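Gamma-glutamyltranspeptidase (Streptomyces lincolnensis, PDB 6J3A) is an LmbA-like gamma-glutamyltranspeptidase homologue of the N-terminal nucleophile (Ntn) hydrolase clan, whose own substrate and reaction remain uncertain. Local coordinates at residues 79-84 with 458-463; 88-93 with 102-107; 157-160 with 165-168; 233-236 with 240-243. All coordinates share one frame; numbering follows the deposited sequence.

How the contacts relate
The chain reaches 79-84 just after strand 73-77, and this loop opens contact 1. Helix 87-92 follows, and contact 2 joins it to 102-107 after a short excursion. Contact 3 then pairs the neighbouring helices 156-161 and 164-170. Contact 4 closes the small hairpin 233-234/240-241. Only at 458-463 does contact 1 close, so the other three are nested inside its loop; they follow one another in series and none cross. Contact 2 touches contact 1, where L460 N probably hydrogen-bonds to A105 O. It also packs on contact 4, where L104 meets H241 and T242. Contact 4 touches contact 3 through M234 and L158. The four thus touch in the order 1, 2, 4, 3.

Contact 1 of 4, residues 79-84 with 458-463; sequences GVAPAG and TRLQMT
L460 carries this contact, and it meets A81 and P82 with one methyl each. Its CG lies anti to the carbonyl carbon (chi1 -58°), which sends the isobutyl group out from the 3-10 turn 459-462 at the loop 79-84. CD2 comes up to the A81 methyl, with CB 3.8 Å away. The same CD2 is also 3.8 Å from A81 CA, so the methyl rests against both carbons of the alanine. CD1 takes the second neighbour and lies 3.7 Å from P82 CD, the ring carbon next to the proline nitrogen. The fork of the leucine therefore spans the A81-P82 junction. No hydrogen bond crosses between the two segments.

The backbone of L460 is held from both ends. Its N bonds to A105, and its O accepts from T463 N and from T463 OG1. The hydroxyl sits in the carbonyl plane, with OG1 2.6 Å from L460 O. On the other side, A81 makes backbone bonds with G476 and R477. R459 turns its end away to a salt bridge with E60.

The contact joins the loop leaving strand 73-77 to a loop far along the chain. It is small, buried and wholly apolar. It rests on van der Waals contact of the two leucine methyls, with backbone hydrogen bonds on both loops.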
loop_
_atom_site.group_PDB
_atom_site.type_symbol
_atom_site.label_atom_id
_atom_site.label_comp_id
_atom_site.label_asym_id
_atom_site.label_seq_id
_atom_site.Cartn_x
_atom_site.Cartn_y
_atom_site.Cartn_z
ATOM N N GLY A 79 -24.282 -14.483 -15.935
ATOM C CA GLY A 79 -25.113 -14.789 -17.081
ATOM C C GLY A 79 -25.606 -16.221 -17.083
ATOM O O GLY A 79 -25.142 -17.062 -16.297
ATOM N N VAL A 80 -26.530 -16.486 -18.003
ATOM C CA VAL A 80 -27.201 -17.790 -18.122
ATOM C C VAL A 80 -26.666 -18.627 -19.287
ATOM O O VAL A 80 -25.958 -18.129 -20.166
ATOM C CB VAL A 80 -28.743 -17.650 -18.276
ATOM C CG1 VAL A 80 -29.356 -17.059 -17.016
ATOM C CG2 VAL A 80 -29.139 -16.830 -19.512
ATOM N N ALA A 81 -27.031 -19.906 -19.276
ATOM C CA ALA A 81 -26.818 -20.795 -20.410
ATOM C C ALA A 81 -27.644 -20.337 -21.618
ATOM O O ALA A 81 -28.744 -19.783 -21.450
ATOM C CB ALA A 81 -27.183 -22.222 -20.042
ATOM N N PRO A 82 -27.112 -20.546 -22.843
ATOM C CA PRO A 82 -27.933 -20.177 -24.001
ATOM C C PRO A 82 -29.155 -21.082 -24.173
ATOM O O PRO A 82 -29.164 -22.228 -23.706
ATOM C CB PRO A 82 -26.968 -20.305 -25.193
ATOM C CG PRO A 82 -25.595 -20.305 -24.605
ATOM C CD PRO A 82 -25.718 -20.853 -23.217
ATOM N N ALA A 83 -30.164 -20.548 -24.853
ATOM C CA ALA A 83 -31.400 -21.262 -25.171
ATOM C C ALA A 83 -31.183 -22.677 -25.754
ATOM O O ALA A 83 -31.971 -23.591 -25.473
ATOM C CB ALA A 83 -32.247 -20.415 -26.112
ATOM N N GLY A 84 -30.117 -22.856 -26.542
ATOM C CA GLY A 84 -29.763 -24.169 -27.129
ATOM C C GLY A 84 -28.767 -25.044 -26.358
ATOM O O GLY A 84 -28.282 -26.060 -26.880
ATOM N N THR A 458 -16.196 -18.947 -19.685
ATOM C CA THR A 458 -16.216 -20.407 -19.598
ATOM C C THR A 458 -16.949 -20.924 -18.352
ATOM O O THR A 458 -16.582 -21.975 -17.806
ATOM C CB THR A 458 -14.782 -20.959 -19.562
ATOM O OG1 THR A 458 -14.078 -20.383 -18.454
ATOM C CG2 THR A 458 -14.040 -20.656 -20.873
ATOM N N ARG A 459 -17.986 -20.210 -17.910
ATOM C CA ARG A 459 -18.608 -20.517 -16.609
ATOM C C ARG A 459 -19.553 -21.715 -16.646
ATOM O O ARG A 459 -19.753 -22.368 -15.621
ATOM C CB ARG A 459 -19.320 -19.296 -16.026
ATOM C CG ARG A 459 -19.606 -19.342 -14.519
ATOM C CD ARG A 459 -18.364 -19.385 -13.639
ATOM N NE ARG A 459 -17.473 -18.259 -13.905
ATOM C CZ ARG A 459 -16.322 -18.019 -13.289
ATOM N NH1 ARG A 459 -15.873 -18.831 -12.338
ATOM N NH2 ARG A 459 -15.603 -16.957 -13.642
ATOM N N LEU A 460 -20.103 -22.036 -17.817
ATOM C CA LEU A 460 -20.919 -23.260 -17.964
ATOM C C LEU A 460 -20.161 -24.541 -17.623
ATOM O O LEU A 460 -20.777 -25.582 -17.415
ATOM C CB LEU A 460 -21.532 -23.373 -19.364
ATOM C CG LEU A 460 -22.419 -22.200 -19.788
ATOM C CD1 LEU A 460 -22.982 -22.411 -21.180
ATOM C CD2 LEU A 460 -23.561 -22.004 -18.812
ATOM N N GLN A 461 -18.836 -24.462 -17.539
ATOM C CA GLN A 461 -18.023 -25.594 -17.099
ATOM C C GLN A 461 -18.390 -26.149 -15.734
ATOM O O GLN A 461 -18.083 -27.298 -15.436
ATOM C CB GLN A 461 -16.532 -25.255 -17.155
ATOM C CG GLN A 461 -15.965 -24.513 -15.963
ATOM C CD GLN A 461 -14.485 -24.279 -16.129
ATOM O OE1 GLN A 461 -13.669 -25.161 -15.840
ATOM N NE2 GLN A 461 -14.124 -23.099 -16.618
ATOM N N MET A 462 -19.034 -25.324 -14.913
ATOM C CA MET A 462 -19.406 -25.685 -13.554
ATOM C C MET A 462 -20.741 -26.420 -13.418
ATOM O O MET A 462 -21.031 -26.973 -12.357
ATOM C CB MET A 462 -19.409 -24.419 -12.702
ATOM C CG MET A 462 -18.112 -23.622 -12.828
ATOM S SD MET A 462 -17.817 -22.499 -11.458
ATOM C CE MET A 462 -16.098 -22.141 -11.744
ATOM N N THR A 463 -21.533 -26.448 -14.485
ATOM C CA THR A 463 -22.768 -27.231 -14.522
ATOM C C THR A 463 -22.453 -28.705 -14.735
ATOM O O THR A 463 -21.306 -29.088 -14.969
ATOM C CB THR A 463 -23.667 -26.793 -15.682
ATOM O OG1 THR A 463 -22.966 -26.987 -16.913
ATOM C CG2 THR A 463 -24.060 -25.339 -15.548
#

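Contact 2 of 4, residues 88-93 with 102-107; sequences AHYKGL and GPLAAA
Y90 and L104 are joined by one short hydrogen bond and by a ring-methyl contact. The hydrogen bond comes first. Y90 CG is anti to the carbonyl carbon (chi1 -80°), which sends the ring from the helix toward L104. The hydroxyl donates to the backbone carbonyl of L104, with Y90 OH 2.6 Å from L104 O. It approaches in the carbonyl plane and on a lone pair, with a C=O...O angle of 128°. The carbonyl oxygen in turn lies in the plane of the phenol, at the edge of the ring.

The second kind is CH-pi. L104 CD2 sits over one ring face, 4.1 Å from the centroid of Y90 and 26° off the ring normal. Its displacement is toward the hydroxyl end, where it comes 3.7 Å from Y90 CZ. L104 CB adds a contact at Y90 CE2, 3.8 Å away. The two side chains run past each other in opposite directions, so the leucine methyl lies beside the phenol tip while the hydroxyl reaches the L104 backbone. A phenylalanine in place of Y90 would probably keep much of the face contact but leave the L104 carbonyl without the hydroxyl that bonds to it.

The third kind is purely apolar. L93 and L104 meet tip to tip, with their CD1 methyls 3.8 Å apart. Both leucines also rest on H241.

Helix 87-92 is thus fastened to the type I turn from G102 to A105. L104 offers one tyrosine both a polar backbone and a greasy side chain: the bond fixes the phenol end, and the methyl lies over one face of the ring.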
loop_
_atom_site.group_PDB
_atom_site.type_symbol
_atom_site.label_atom_id
_atom_site.label_comp_id
_atom_site.label_asym_id
_atom_site.label_seq_id
_atom_site.Cartn_x
_atom_site.Cartn_y
_atom_site.Cartn_z
ATOM N N ALA A 88 -28.791 -32.663 -23.455
ATOM C CA ALA A 88 -28.934 -33.560 -24.607
ATOM C C ALA A 88 -27.952 -33.188 -25.719
ATOM O O ALA A 88 -27.185 -34.025 -26.203
ATOM C CB ALA A 88 -30.366 -33.528 -25.128
ATOM N N HIS A 89 -27.975 -31.919 -26.096
ATOM C CA HIS A 89 -27.107 -31.414 -27.149
ATOM C C HIS A 89 -25.605 -31.612 -26.884
ATOM O O HIS A 89 -24.850 -31.954 -27.791
ATOM C CB HIS A 89 -27.384 -29.941 -27.388
ATOM C CG HIS A 89 -26.594 -29.379 -28.516
ATOM N ND1 HIS A 89 -25.324 -28.874 -28.346
ATOM C CD2 HIS A 89 -26.869 -29.285 -29.837
ATOM C CE1 HIS A 89 -24.863 -28.466 -29.512
ATOM N NE2 HIS A 89 -25.780 -28.703 -30.432
ATOM N N TYR A 90 -25.186 -31.385 -25.649
ATOM C CA TYR A 90 -23.776 -31.538 -25.255
ATOM C C TYR A 90 -23.398 -33.022 -25.229
ATOM O O TYR A 90 -22.348 -33.421 -25.741
ATOM C CB TYR A 90 -23.515 -30.866 -23.888
ATOM C CG TYR A 90 -23.334 -29.350 -23.953
ATOM C CD1 TYR A 90 -24.260 -28.539 -24.619
ATOM C CD2 TYR A 90 -22.235 -28.725 -23.345
ATOM C CE1 TYR A 90 -24.091 -27.166 -24.688
ATOM C CE2 TYR A 90 -22.064 -27.345 -23.411
ATOM C CZ TYR A 90 -22.996 -26.572 -24.084
ATOM O OH TYR A 90 -22.858 -25.205 -24.176
ATOM N N LYS A 91 -24.270 -33.832 -24.638
ATOM C CA LYS A 91 -24.160 -35.288 -24.704
ATOM C C LYS A 91 -24.063 -35.784 -26.146
ATOM O O LYS A 91 -23.295 -36.715 -26.436
ATOM C CB LYS A 91 -25.363 -35.961 -24.027
ATOM C CG LYS A 91 -25.259 -36.126 -22.517
ATOM C CD LYS A 91 -24.019 -36.924 -22.158
ATOM C CE LYS A 91 -24.248 -37.863 -20.995
ATOM N NZ LYS A 91 -22.960 -38.499 -20.610
ATOM N N GLY A 92 -24.829 -35.156 -27.042
ATOM C CA GLY A 92 -24.783 -35.478 -28.476
ATOM C C GLY A 92 -23.420 -35.266 -29.130
ATOM O O GLY A 92 -23.102 -35.898 -30.138
ATOM N N LEU A 93 -22.609 -34.388 -28.545
ATOM C CA LEU A 93 -21.236 -34.184 -28.969
ATOM C C LEU A 93 -20.235 -35.123 -28.288
ATOM O O LEU A 93 -19.030 -34.899 -28.375
ATOM C CB LEU A 93 -20.852 -32.739 -28.703
ATOM C CG LEU A 93 -21.756 -31.714 -29.389
ATOM C CD1 LEU A 93 -21.548 -30.352 -28.748
ATOM C CD2 LEU A 93 -21.471 -31.661 -30.881
ATOM N N GLY A 102 -13.268 -23.062 -24.756
ATOM C CA GLY A 102 -14.049 -23.019 -25.980
ATOM C C GLY A 102 -15.427 -22.425 -25.767
ATOM O O GLY A 102 -15.807 -22.165 -24.633
ATOM N N PRO A 103 -16.180 -22.206 -26.867
ATOM C CA PRO A 103 -17.457 -21.501 -26.845
ATOM C C PRO A 103 -18.633 -22.306 -26.282
ATOM O O PRO A 103 -19.667 -21.706 -25.991
ATOM C CB PRO A 103 -17.687 -21.141 -28.316
ATOM C CG PRO A 103 -16.997 -22.210 -29.068
ATOM C CD PRO A 103 -15.831 -22.641 -28.231
ATOM N N LEU A 104 -18.486 -23.626 -26.123
ATOM C CA LEU A 104 -19.506 -24.431 -25.414
ATOM C C LEU A 104 -19.563 -24.128 -23.909
ATOM O O LEU A 104 -20.596 -24.330 -23.284
ATOM C CB LEU A 104 -19.299 -25.943 -25.605
ATOM C CG LEU A 104 -19.621 -26.569 -26.964
ATOM C CD1 LEU A 104 -19.102 -27.999 -26.980
ATOM C CD2 LEU A 104 -21.113 -26.538 -27.250
ATOM N N ALA A 105 -18.454 -23.667 -23.338
ATOM C CA ALA A 105 -18.383 -23.313 -21.914
ATOM C C ALA A 105 -18.877 -21.890 -21.604
ATOM O O ALA A 105 -19.153 -21.567 -20.447
ATOM C CB ALA A 105 -16.963 -23.512 -21.397
ATOM N N ALA A 106 -18.990 -21.049 -22.628
ATOM C CA ALA A 106 -19.448 -19.653 -22.453
ATOM C C ALA A 106 -20.903 -19.538 -22.007
ATOM O O ALA A 106 -21.808 -20.004 -22.708
ATOM C CB ALA A 106 -19.260 -18.866 -23.744
ATOM N N ALA A 107 -21.121 -18.912 -20.853
ATOM C CA ALA A 107 -22.458 -18.446 -20.486
ATOM C C ALA A 107 -22.664 -17.104 -21.172
ATOM O O ALA A 107 -21.705 -16.527 -21.681
ATOM C CB ALA A 107 -22.578 -18.305 -18.982
#

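Contact 3 of 4, residues 157-160 with 165-168; sequences ELFE and TSAD
F159 lays its ring flat over the CB of S166. Its CG stands anti to the carbonyl carbon (chi1 -86°), which carries the ring out from helix 156-161 toward helix 164-170. The resulting fit is nearly central. S166 CB is 3.5 Å from the centroid of the F159 ring and only 9° off its normal. All six ring carbons touch this one atom, and the shortest approach, from F159 CZ to S166 CB, is also 3.5 Å. This is a CH-pi contact over the face.

The serine torsion decides which of its groups takes part. With OG anti to the carbonyl carbon (chi1 -67°), the hydroxyl leaves the centre of the ring to the methylene. OG stays 4.1 Å from F159 CZ and CE1 and makes its hydrogen bond to V448 N. T165 OG1 bonds to V448 O, so both backbone polar groups of that residue are taken by this helix.

A167 completes the contact at the backbone of F159. Its methyl CB lies 3.6 Å from F159 O and 4.2 Å from F159 CB. The E160 side chain starts away from 165-168, and its OE2 forms a salt bridge with R156.

Two short consecutive helices are thereby folded against each other, with the second also tied to strand 448-449. The serine divides its chemistry: OG is spent on the strand, and the adjoining CB, probably made a slightly better C-H donor by that oxygen, serves the aromatic face.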
loop_
_atom_site.group_PDB
_atom_site.type_symbol
_atom_site.label_atom_id
_atom_site.label_comp_id
_atom_site.label_asym_id
_atom_site.label_seq_id
_atom_site.Cartn_x
_atom_site.Cartn_y
_atom_site.Cartn_z
ATOM N N GLU A 157 1.277 -22.860 -27.733
ATOM C CA GLU A 157 0.982 -23.775 -28.831
ATOM C C GLU A 157 -0.463 -23.639 -29.291
ATOM O O GLU A 157 -0.720 -23.479 -30.481
ATOM C CB GLU A 157 1.266 -25.216 -28.413
ATOM C CG GLU A 157 0.801 -26.243 -29.443
ATOM C CD GLU A 157 1.569 -27.545 -29.390
ATOM O OE1 GLU A 157 2.203 -27.829 -28.350
ATOM O OE2 GLU A 157 1.530 -28.291 -30.395
ATOM N N LEU A 158 -1.392 -23.715 -28.341
ATOM C CA LEU A 158 -2.815 -23.521 -28.620
ATOM C C LEU A 158 -3.104 -22.224 -29.389
ATOM O O LEU A 158 -3.923 -22.209 -30.300
ATOM C CB LEU A 158 -3.605 -23.536 -27.310
ATOM C CG LEU A 158 -5.140 -23.537 -27.376
ATOM C CD1 LEU A 158 -5.676 -24.753 -28.122
ATOM C CD2 LEU A 158 -5.738 -23.511 -25.976
ATOM N N PHE A 159 -2.420 -21.147 -29.018
ATOM C CA PHE A 159 -2.615 -19.824 -29.633
ATOM C C PHE A 159 -2.080 -19.769 -31.058
ATOM O O PHE A 159 -2.758 -19.289 -31.977
ATOM C CB PHE A 159 -1.898 -18.746 -28.800
ATOM C CG PHE A 159 -2.707 -18.184 -27.655
ATOM C CD1 PHE A 159 -3.791 -18.867 -27.097
ATOM C CD2 PHE A 159 -2.351 -16.962 -27.111
ATOM C CE1 PHE A 159 -4.510 -18.322 -26.045
ATOM C CE2 PHE A 159 -3.064 -16.420 -26.052
ATOM C CZ PHE A 159 -4.148 -17.102 -25.521
ATOM N N GLU A 160 -0.847 -20.240 -31.221
ATOM C CA GLU A 160 -0.157 -20.198 -32.514
ATOM C C GLU A 160 -0.836 -21.064 -33.572
ATOM O O GLU A 160 -1.093 -20.604 -34.684
ATOM C CB GLU A 160 1.309 -20.615 -32.349
ATOM C CG GLU A 160 2.127 -19.541 -31.656
ATOM C CD GLU A 160 3.557 -19.936 -31.359
ATOM O OE1 GLU A 160 3.866 -21.144 -31.230
ATOM O OE2 GLU A 160 4.372 -19.006 -31.230
ATOM N N THR A 165 -6.378 -15.679 -33.288
ATOM C CA THR A 165 -6.809 -14.328 -32.917
ATOM C C THR A 165 -6.258 -13.902 -31.553
ATOM O O THR A 165 -6.076 -12.712 -31.306
ATOM C CB THR A 165 -8.339 -14.197 -32.894
ATOM O OG1 THR A 165 -8.896 -15.212 -32.045
ATOM C CG2 THR A 165 -8.904 -14.324 -34.304
ATOM N N SER A 166 -6.019 -14.879 -30.679
ATOM C CA SER A 166 -5.390 -14.639 -29.379
ATOM C C SER A 166 -3.873 -14.437 -29.497
ATOM O O SER A 166 -3.292 -13.640 -28.749
ATOM C CB SER A 166 -5.695 -15.784 -28.407
ATOM O OG SER A 166 -7.070 -15.815 -28.072
ATOM N N ALA A 167 -3.241 -15.170 -30.413
ATOM C CA ALA A 167 -1.844 -14.930 -30.782
ATOM C C ALA A 167 -1.623 -13.497 -31.281
ATOM O O ALA A 167 -0.657 -12.852 -30.879
ATOM C CB ALA A 167 -1.395 -15.932 -31.828
ATOM N N ASP A 168 -2.539 -12.990 -32.112
ATOM C CA ASP A 168 -2.479 -11.601 -32.626
ATOM C C ASP A 168 -2.410 -10.548 -31.529
ATOM O O ASP A 168 -1.764 -9.513 -31.693
ATOM C CB ASP A 168 -3.703 -11.265 -33.504
ATOM C CG ASP A 168 -3.757 -12.071 -34.796
ATOM O OD1 ASP A 168 -2.705 -12.566 -35.255
ATOM O OD2 ASP A 168 -4.866 -12.204 -35.359
#

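Contact 4 of 4, residues 233-236 with 240-243; sequences TMDT and RHTG
D235 and H241 meet through two chi1 settings. D235 CG is tucked between its backbone N and carbonyl carbon (chi1 66°), and H241 CG is anti to its own carbonyl carbon (chi1 -70°). The carboxylate thus reaches the ring edge near its plane, the two planes 29° apart. D235 OD2 comes 2.9 Å from H241 CD2, which is short for a carbon-oxygen pair, and the chemical nature of this approach is doubtful. The ring nitrogen is more distant, with NE2 4.2 Å from OD2. The other oxygen, OD1, bonds to S237. With an alanine here in place of D235, S237 OG would probably lose its carboxylate partner and a gap would open beside the H241 ring.

The backbones join through T233 and H241. T233 N donates to H241 O at 2.8 Å, and H241 N returns a bond of 2.8 Å to T233 O. The same T233 O also receives a CA-H contact from R240 CA at 3.2 Å. R240 CG packs against M234 N at 3.6 Å, and the extended chain carries NE on to a salt bridge with E162.

M234 and R240 form the next, non-hydrogen-bonded pair. This is a minimal two-stranded antiparallel beta hairpin, with D235 and S237 together in its connecting loop.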
loop_
_atom_site.group_PDB
_atom_site.type_symbol
_atom_site.label_atom_id
_atom_site.label_comp_id
_atom_site.label_asym_id
_atom_site.label_seq_id
_atom_site.Cartn_x
_atom_site.Cartn_y
_atom_site.Cartn_z
ATOM N N THR A 233 -14.083 -24.083 -32.843
ATOM C CA THR A 233 -12.964 -23.728 -31.994
ATOM C C THR A 233 -12.506 -24.959 -31.233
ATOM O O THR A 233 -13.310 -25.659 -30.627
ATOM C CB THR A 233 -13.389 -22.641 -30.996
ATOM O OG1 THR A 233 -13.953 -21.537 -31.708
ATOM C CG2 THR A 233 -12.221 -22.149 -30.167
ATOM N N MET A 234 -11.206 -25.212 -31.262
ATOM C CA MET A 234 -10.615 -26.286 -30.487
ATOM C C MET A 234 -10.873 -26.034 -29.004
ATOM O O MET A 234 -10.872 -24.882 -28.552
ATOM C CB MET A 234 -9.118 -26.329 -30.743
ATOM C CG MET A 234 -8.320 -27.343 -29.928
ATOM S SD MET A 234 -8.787 -29.024 -30.330
ATOM C CE MET A 234 -8.013 -29.237 -31.933
ATOM N N ASP A 235 -11.094 -27.112 -28.258
ATOM C CA ASP A 235 -11.234 -27.016 -26.810
ATOM C C ASP A 235 -10.530 -28.174 -26.097
ATOM O O ASP A 235 -9.764 -28.899 -26.724
ATOM C CB ASP A 235 -12.713 -26.897 -26.444
ATOM C CG ASP A 235 -13.514 -28.133 -26.781
ATOM O OD1 ASP A 235 -12.989 -29.266 -26.745
ATOM O OD2 ASP A 235 -14.708 -27.955 -27.056
ATOM N N THR A 236 -10.780 -28.334 -24.795
ATOM C CA THR A 236 -10.160 -29.403 -23.990
ATOM C C THR A 236 -10.484 -30.846 -24.435
ATOM O O THR A 236 -9.714 -31.762 -24.135
ATOM C CB THR A 236 -10.537 -29.278 -22.494
ATOM O OG1 THR A 236 -11.959 -29.184 -22.355
ATOM C CG2 THR A 236 -9.883 -28.055 -21.856
ATOM N N ARG A 240 -12.776 -29.471 -32.450
ATOM C CA ARG A 240 -13.292 -28.133 -32.640
ATOM C C ARG A 240 -14.792 -28.196 -32.431
ATOM O O ARG A 240 -15.495 -28.933 -33.123
ATOM C CB ARG A 240 -12.920 -27.571 -34.012
ATOM C CG ARG A 240 -11.425 -27.338 -34.128
ATOM C CD ARG A 240 -10.977 -26.662 -35.421
ATOM N NE ARG A 240 -9.550 -26.941 -35.626
ATOM C CZ ARG A 240 -9.040 -27.949 -36.339
ATOM N NH1 ARG A 240 -9.808 -28.805 -37.014
ATOM N NH2 ARG A 240 -7.726 -28.090 -36.388
ATOM N N HIS A 241 -15.270 -27.459 -31.435
ATOM C CA HIS A 241 -16.699 -27.372 -31.176
ATOM C C HIS A 241 -17.182 -25.961 -31.447
ATOM O O HIS A 241 -16.387 -25.017 -31.564
ATOM C CB HIS A 241 -17.027 -27.822 -29.758
ATOM C CG HIS A 241 -16.837 -29.294 -29.547
ATOM N ND1 HIS A 241 -17.586 -30.241 -30.212
ATOM C CD2 HIS A 241 -15.978 -29.984 -28.760
ATOM C CE1 HIS A 241 -17.204 -31.448 -29.835
ATOM N NE2 HIS A 241 -16.233 -31.319 -28.951
ATOM N N THR A 242 -18.495 -25.849 -31.574
ATOM C CA THR A 242 -19.153 -24.589 -31.829
ATOM C C THR A 242 -20.092 -24.285 -30.650
ATOM O O THR A 242 -20.535 -25.188 -29.938
ATOM C CB THR A 242 -19.890 -24.636 -33.183
ATOM O OG1 THR A 242 -20.137 -23.304 -33.635
ATOM C CG2 THR A 242 -21.216 -25.412 -33.110
ATOM N N GLY A 243 -20.373 -23.008 -30.441
ATOM C CA GLY A 243 -21.241 -22.578 -29.349
ATOM C C GLY A 243 -22.670 -22.423 -29.829
ATOM O O GLY A 243 -22.907 -22.047 -30.978
#